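PDB 3KSV: HIT domain-containing protein from Leishmania major, which is of unknown function but, as a zinc-bearing member of the histidine triad (HIT) family, probably acts on nucleotide substrates. Local coordinates for residues 138-141 and 142-146; 128-131 and 132-136. All coordinates share one frame; numbering follows the deposited sequence.

Interaction 1 (138-141 and 142-146)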
loop_
_atom_site.group_PDB
_atom_site.type_symbol
_atom_site.label_atom_id
_atom_site.label_comp_id
_atom_site.label_asym_id
_atom_site.label_seq_id
_atom_site.Cartn_x
_atom_site.Cartn_y
_atom_site.Cartn_z
ATOM N N ASP A 138 -22.230 -3.102 0.980
ATOM C CA ASP A 138 -20.863 -2.776 1.380
ATOM C C ASP A 138 -20.537 -1.313 1.081
ATOM O O ASP A 138 -19.873 -0.671 1.875
ATOM C CB ASP A 138 -19.833 -3.684 0.690
ATOM C CG ASP A 138 -20.033 -5.166 1.008
ATOM O OD1 ASP A 138 -20.773 -5.506 1.969
ATOM O OD2 ASP A 138 -19.449 -6.000 0.276
ATOM N N ALA A 139 -21.001 -0.783 -0.054
ATOM C CA ALA A 139 -20.669 0.598 -0.433
ATOM C C ALA A 139 -21.288 1.578 0.541
ATOM O O ALA A 139 -20.665 2.570 0.904
ATOM C CB ALA A 139 -21.132 0.899 -1.854
ATOM N N LYS A 140 -22.523 1.289 0.965
ATOM C CA LYS A 140 -23.222 2.116 1.935
ATOM C C LYS A 140 -22.533 2.105 3.299
ATOM O O LYS A 140 -22.307 3.157 3.896
ATOM C CB LYS A 140 -24.665 1.640 2.113
ATOM C CG LYS A 140 -25.466 2.457 3.137
ATOM C CD LYS A 140 -26.913 1.938 3.270
ATOM C CE LYS A 140 -27.716 2.689 4.342
ATOM N NZ LYS A 140 -28.908 1.891 4.771
ATOM N N ARG A 141 -22.240 0.908 3.794
ATOM C CA ARG A 141 -21.590 0.745 5.111
ATOM C C ARG A 141 -20.226 1.454 5.125
ATOM O O ARG A 141 -19.925 2.249 6.006
ATOM C CB ARG A 141 -21.416 -0.744 5.431
ATOM C CG ARG A 141 -20.588 -1.027 6.710
ATOM C CD ARG A 141 -20.853 -2.420 7.263
ATOM N NE ARG A 141 -20.291 -3.485 6.429
ATOM C CZ ARG A 141 -19.017 -3.861 6.413
ATOM N NH1 ARG A 141 -18.083 -3.228 7.157
ATOM N NH2 ARG A 141 -18.649 -4.867 5.617
ATOM N N TYR A 142 -19.417 1.177 4.121
ATOM C CA TYR A 142 -18.111 1.815 3.995
ATOM C C TYR A 142 -18.185 3.349 3.885
ATOM O O TYR A 142 -17.420 4.056 4.544
ATOM C CB TYR A 142 -17.394 1.270 2.761
ATOM C CG TYR A 142 -16.796 -0.119 2.871
ATOM C CD1 TYR A 142 -16.904 -0.895 4.032
ATOM C CD2 TYR A 142 -16.114 -0.651 1.792
ATOM C CE1 TYR A 142 -16.335 -2.154 4.093
ATOM C CE2 TYR A 142 -15.539 -1.900 1.846
ATOM C CZ TYR A 142 -15.656 -2.647 2.985
ATOM O OH TYR A 142 -15.083 -3.880 2.984
ATOM N N SER A 143 -19.068 3.881 3.040
ATOM C CA SER A 143 -19.104 5.331 2.855
ATOM C C SER A 143 -19.585 6.067 4.096
ATOM O O SER A 143 -19.074 7.147 4.431
ATOM C CB SER A 143 -19.965 5.719 1.668
ATOM O OG SER A 143 -21.309 5.608 1.982
ATOM N N GLU A 144 -20.559 5.481 4.781
ATOM C CA GLU A 144 -21.015 6.025 6.058
ATOM C C GLU A 144 -19.906 5.958 7.117
ATOM O O GLU A 144 -19.735 6.918 7.878
ATOM C CB GLU A 144 -22.282 5.310 6.538
ATOM C CG GLU A 144 -23.534 5.689 5.706
ATOM C CD GLU A 144 -24.824 4.972 6.141
ATOM O OE1 GLU A 144 -24.794 4.225 7.157
ATOM O OE2 GLU A 144 -25.868 5.166 5.455
ATOM N N ALA A 145 -19.160 4.849 7.165
ATOM C CA ALA A 145 -18.016 4.724 8.084
ATOM C C ALA A 145 -16.967 5.775 7.801
ATOM O O ALA A 145 -16.421 6.364 8.713
ATOM C CB ALA A 145 -17.394 3.363 7.990
ATOM N N ILE A 146 -16.683 6.008 6.530
ATOM C CA ILE A 146 -15.684 6.992 6.138
ATOM C C ILE A 146 -16.191 8.411 6.373
ATOM O O ILE A 146 -15.423 9.272 6.816
ATOM C CB ILE A 146 -15.237 6.799 4.664
ATOM C CG1 ILE A 146 -14.493 5.464 4.505
ATOM C CG2 ILE A 146 -14.377 7.959 4.190
ATOM C CD1 ILE A 146 -14.451 4.930 3.066
#
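The guanidinium of Arg141 lies across the rim of the Tyr142 ring, its NH1 coming up to the ring edge near the ring plane, 3.7 Å from CE1. The two flat groups stand almost at right angles, 82° apart, so Tyr142 offers an edge to one face of the guanidinium, a fit different from a parallel stack. A bend in the arginine chain at chi3 turns it back so that its head can reach the ring of the very next residue. In Tyr142, CG stands beside the backbone N (chi1 -76°), which lays CB and CG close to the carbonyl oxygen of Asp138, with Tyr142 CG 3.3 Å from Asp138 O. That same Asp138 O accepts the Tyr142 N-H at 2.9 Å in a fairly straight bond of 166°. It is one of four successive i to i+4 bonds that join 138-141 to 142-146 within alpha-helix 132-147, in which Ser143, Glu144 and Ala145 bond back to Ala139, Lys140 and Arg141. Along one side of the helix Lys140 and Glu144, also four residues apart, run side by side, but their charged ends do not close: OE2 of Glu144 meets the lysine CE at 3.3 Å and stays 4.5 Å from NZ. Such flexible, charged chains suit this exposed side, where their attraction would be moderate. The buried side carries Asp138, Tyr142 and Ile146 against the second subunit. There Asp138 OD2 forms a salt bridge with Arg45 of that subunit, Tyr142 OH is hydrogen-bonded to its Gly46 O, and Ile146 packs on its Val28. A tyrosine suits this place because its ring packs on Met48 of the second subunit while its hydroxyl reaches a polar partner.

Interaction 2 (128-131 and 132-136); sequences VKVA and SDELA
Ser132 follows directly on Ala131, the N-cap residue, and opens the first turn of helix 132-147; this small polar residue suits an exposed helix start. Asp133 comes next, an acidic residue near the helix N-terminus, where a negative charge would probably be favoured by the helix dipole. Glu134 makes the main polar contact by reaching back to the chain before the helix. Its OE1 accepts the N-H of Ala131 at 3.2 Å, in a nearly straight bond of 176° that meets the carboxylate from above its plane. The side chain is extended beyond CG, with CG beside the backbone N (chi1 -66°), which brings OE1 to the Ala131 amide. Because alanine has no side-chain acceptor with which to cap the helix, this bond from Glu134 resembles only the returning half of a capping box. The aliphatic part of Glu134 is used as well: its CB lies 3.5 Å from CG1 of Val130, which also meets OE1 at 3.3 Å. Leu135 completes the turn, its N bonding to Ala131 O at 3.0 Å. Its CG lies 4.1 Å from Val130 CG1, so two branched apolar residues meet beside the bend. Val130 and Leu135 also pack on Pro42 and Met38 of the second subunit, while the backbone of Val128 forms hydrogen bonds with that subunit. The junction thus lies between strand 122-124 and the body of helix 132-147, at the point where the loop leaving the strand turns into the helix.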
loop_
_atom_site.group_PDB
_atom_site.type_symbol
_atom_site.label_atom_id
_atom_site.label_comp_id
_atom_site.label_asym_id
_atom_site.label_seq_id
_atom_site.Cartn_x
_atom_site.Cartn_y
_atom_site.Cartn_z
ATOM N N VAL A 128 -13.745 -13.897 -6.754
ATOM C CA VAL A 128 -15.013 -14.505 -6.362
ATOM C C VAL A 128 -16.173 -13.663 -6.899
ATOM O O VAL A 128 -16.007 -12.490 -7.220
ATOM C CB VAL A 128 -15.109 -14.639 -4.828
ATOM C CG1 VAL A 128 -13.987 -15.529 -4.313
ATOM C CG2 VAL A 128 -15.037 -13.288 -4.160
ATOM N N LYS A 129 -17.350 -14.268 -7.026
ATOM C CA LYS A 129 -18.524 -13.527 -7.481
ATOM C C LYS A 129 -19.123 -12.778 -6.292
ATOM O O LYS A 129 -19.282 -13.342 -5.201
ATOM C CB LYS A 129 -19.566 -14.470 -8.116
ATOM N N VAL A 130 -19.420 -11.496 -6.490
ATOM C CA VAL A 130 -20.270 -10.762 -5.551
ATOM C C VAL A 130 -21.474 -10.170 -6.323
ATOM O O VAL A 130 -21.351 -9.742 -7.482
ATOM C CB VAL A 130 -19.489 -9.675 -4.726
ATOM C CG1 VAL A 130 -20.432 -8.900 -3.827
ATOM C CG2 VAL A 130 -18.395 -10.317 -3.858
ATOM N N ALA A 131 -22.630 -10.158 -5.662
ATOM C CA ALA A 131 -23.871 -9.713 -6.263
ATOM C C ALA A 131 -23.972 -8.195 -6.200
ATOM O O ALA A 131 -23.328 -7.570 -5.370
ATOM C CB ALA A 131 -25.037 -10.361 -5.527
ATOM N N SER A 132 -24.806 -7.617 -7.066
ATOM C CA SER A 132 -25.068 -6.180 -7.056
ATOM C C SER A 132 -25.618 -5.720 -5.712
ATOM O O SER A 132 -25.173 -4.698 -5.174
ATOM C CB SER A 132 -26.033 -5.779 -8.186
ATOM O OG SER A 132 -27.376 -6.158 -7.912
ATOM N N ASP A 133 -26.576 -6.464 -5.163
ATOM C CA ASP A 133 -27.138 -6.131 -3.833
ATOM C C ASP A 133 -26.064 -6.088 -2.716
ATOM O O ASP A 133 -26.064 -5.191 -1.877
ATOM C CB ASP A 133 -28.318 -7.053 -3.448
ATOM C CG ASP A 133 -27.923 -8.530 -3.314
ATOM O OD1 ASP A 133 -26.887 -8.944 -3.867
ATOM O OD2 ASP A 133 -28.670 -9.292 -2.658
ATOM N N GLU A 134 -25.137 -7.035 -2.740
ATOM C CA GLU A 134 -24.044 -7.082 -1.761
ATOM C C GLU A 134 -23.066 -5.918 -1.919
ATOM O O GLU A 134 -22.572 -5.373 -0.933
ATOM C CB GLU A 134 -23.308 -8.419 -1.866
ATOM C CG GLU A 134 -24.172 -9.606 -1.454
ATOM C CD GLU A 134 -23.543 -10.954 -1.764
ATOM O OE1 GLU A 134 -22.586 -11.037 -2.578
ATOM O OE2 GLU A 134 -24.045 -11.955 -1.203
ATOM N N LEU A 135 -22.780 -5.542 -3.163
ATOM C CA LEU A 135 -21.914 -4.414 -3.449
ATOM C C LEU A 135 -22.515 -3.123 -2.929
ATOM O O LEU A 135 -21.780 -2.248 -2.475
ATOM C CB LEU A 135 -21.690 -4.270 -4.962
ATOM C CG LEU A 135 -20.687 -5.221 -5.602
ATOM C CD1 LEU A 135 -20.677 -4.992 -7.125
ATOM C CD2 LEU A 135 -19.295 -5.032 -5.000
ATOM N N ALA A 136 -23.834 -2.981 -3.033
ATOM C CA ALA A 136 -24.491 -1.745 -2.612
ATOM C C ALA A 136 -24.454 -1.611 -1.084
ATOM O O ALA A 136 -24.228 -0.535 -0.526
ATOM C CB ALA A 136 -25.935 -1.734 -3.111
#

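In the fold
Both interactions use helix 132-147 and follow in series: interaction 2 forms its beginning, and interaction 1 lies farther along it, the centres about 14 Å apart. Interaction 2 is a surface contact in which one carboxylate, one backbone bond and an apolar pair join the incoming loop to the first turn. Interaction 1 is partly buried and wholly helical, with regular backbone bonds, exposed charged chains on one side, and on the other buried residues, one of them charged, that meet the second subunit. Arg45 of that subunit serves both interactions: it forms a salt bridge with Asp138 in interaction 1 and a long, weak ion pair with Glu134 in interaction 2. Neither lies near the zinc site.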